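Local atomic coordinates of EmGH1 (Erythrobacter marinus, PDB entry 5Z87), a protein that probably hydrolyses beta-glucosidic bonds as a family 3 glycoside hydrolase, releasing glucose from the ends of oligosaccharides or glucosides. Residues Gly441-Ala445 and Tyr479-Ile485. Residues are numbered along the deposited sequence; the frame is centred on the assembly and turned at random.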
loop_
_atom_site.group_PDB
_atom_site.type_symbol
_atom_site.label_atom_id
_atom_site.label_comp_id
_atom_site.label_asym_id
_atom_site.label_seq_id
_atom_site.Cartn_x
_atom_site.Cartn_y
_atom_site.Cartn_z
ATOM N N GLY A 441 10.016 32.106 10.482
ATOM C CA GLY A 441 9.628 30.943 9.714
ATOM C C GLY A 441 8.556 31.218 8.675
ATOM O O GLY A 441 7.841 32.227 8.724
ATOM N N PRO A 442 8.415 30.309 7.709
ATOM C CA PRO A 442 7.442 30.537 6.628
ATOM C C PRO A 442 6.001 30.630 7.110
ATOM O O PRO A 442 5.180 31.249 6.425
ATOM C CB PRO A 442 7.654 29.333 5.703
ATOM C CG PRO A 442 8.233 28.269 6.595
ATOM C CD PRO A 442 9.101 29.012 7.578
ATOM N N ASN A 443 5.668 30.088 8.280
ATOM C CA ASN A 443 4.296 30.130 8.767
ATOM C C ASN A 443 4.122 31.028 9.986
ATOM O O ASN A 443 3.218 30.807 10.795
ATOM C CB ASN A 443 3.801 28.718 9.067
ATOM C CG ASN A 443 3.692 27.884 7.814
ATOM O OD1 ASN A 443 3.657 28.430 6.704
ATOM N ND2 ASN A 443 3.677 26.558 7.972
ATOM N N ALA A 444 4.960 32.058 10.126
ATOM C CA ALA A 444 4.843 32.940 11.285
ATOM C C ALA A 444 3.882 34.094 11.029
ATOM O O ALA A 444 2.951 34.315 11.813
ATOM C CB ALA A 444 6.219 33.489 11.691
ATOM N N ALA A 445 4.094 34.826 9.935
ATOM C CA ALA A 445 3.375 36.064 9.659
ATOM C C ALA A 445 2.079 35.845 8.895
ATOM O O ALA A 445 1.207 36.717 8.909
ATOM C CB ALA A 445 4.271 37.016 8.861
ATOM N N TYR A 479 10.558 39.916 13.999
ATOM C CA TYR A 479 10.087 38.934 13.042
ATOM C C TYR A 479 11.086 38.833 11.908
ATOM O O TYR A 479 11.607 39.846 11.439
ATOM C CB TYR A 479 8.705 39.303 12.472
ATOM C CG TYR A 479 8.404 38.641 11.140
ATOM C CD1 TYR A 479 8.098 37.287 11.064
ATOM C CD2 TYR A 479 8.435 39.367 9.960
ATOM C CE1 TYR A 479 7.829 36.680 9.846
ATOM C CE2 TYR A 479 8.170 38.772 8.741
ATOM C CZ TYR A 479 7.860 37.426 8.687
ATOM O OH TYR A 479 7.588 36.831 7.468
ATOM N N ALA A 480 11.350 37.607 11.483
ATOM C CA ALA A 480 12.120 37.328 10.287
ATOM C C ALA A 480 11.397 36.265 9.470
ATOM O O ALA A 480 10.784 35.349 10.028
ATOM C CB ALA A 480 13.547 36.864 10.636
ATOM N N GLN A 481 11.452 36.402 8.147
ATOM C CA GLN A 481 10.874 35.390 7.266
ATOM C C GLN A 481 11.491 34.011 7.524
ATOM O O GLN A 481 10.777 33.007 7.650
ATOM C CB GLN A 481 11.063 35.820 5.808
ATOM C CG GLN A 481 10.540 34.839 4.771
ATOM C CD GLN A 481 9.027 34.717 4.780
ATOM O OE1 GLN A 481 8.312 35.611 5.250
ATOM N NE2 GLN A 481 8.529 33.601 4.262
ATOM N N GLY A 482 12.820 33.949 7.633
ATOM C CA GLY A 482 13.504 32.685 7.841
ATOM C C GLY A 482 13.728 31.959 6.530
ATOM O O GLY A 482 14.858 31.882 6.043
ATOM N N CYS A 483 12.648 31.422 5.957
ATOM C CA CYS A 483 12.650 30.871 4.607
ATOM C C CYS A 483 11.210 30.823 4.111
ATOM O O CYS A 483 10.259 30.962 4.886
ATOM C CB CYS A 483 13.284 29.477 4.552
ATOM S SG CYS A 483 12.291 28.186 5.384
ATOM N N ALA A 484 11.068 30.635 2.804
ATOM C CA ALA A 484 9.775 30.454 2.162
ATOM C C ALA A 484 9.598 28.988 1.789
ATOM O O ALA A 484 10.563 28.300 1.444
ATOM C CB ALA A 484 9.645 31.330 0.908
ATOM N N ILE A 485 8.352 28.514 1.870
ATOM C CA ILE A 485 7.998 27.174 1.404
ATOM C C ILE A 485 7.662 27.261 -0.078
ATOM O O ILE A 485 8.288 26.607 -0.925
ATOM C CB ILE A 485 6.829 26.593 2.221
ATOM C CG1 ILE A 485 7.277 26.308 3.659
ATOM C CG2 ILE A 485 6.260 25.348 1.547
ATOM C CD1 ILE A 485 6.148 25.976 4.611
HETATM O O HOH W 1 6.196 34.323 7.971
HETATM O O HOH W 2 5.919 32.489 4.328
#
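Pro442 lays its ring against the carbonyl and sulfur of Cys483 and the side chain of Ile485. Its CB sits 3.2 Å from Cys483 O; CG, the tip of the ring, meets Ile485 CG1 and CD1, with the CG to CG1 distance 3.7 Å; CD, where the ring closes on the backbone N, lies 3.5 Å from Cys483 O and 4.0 Å from Cys483 SG. The Ile485 chain crosses the proline at about a right angle, its CG1 branch carried there by a chi1 of -68° that sets it anti to the carbonyl carbon. Helix 561-569 adds Gln561 beside all three residues. Segment 441-445 leaves strand 436-440, while 479-485 carries the last two residues of the neighbouring parallel edge strand 476-480 and the loop after it; helix 462-473 connects the strands in a beta-alpha-beta crossover of the family 3 C-terminal domain. Where the strands end, Gly441 N makes two weak hydrogen bonds, to Ala480 O (3.4 Å) and to the poorly aligned Gln481 O (122° at the hydrogen). At the other end of the contact the methyl of Ala444 approaches the Tyr479 ring at its edge, while Ala445 CB lies 3.6 Å from Tyr479 CZ. A water ties this tyrosine's OH (2.9 Å) to Gly441 O and Ala445 N of the facing loop.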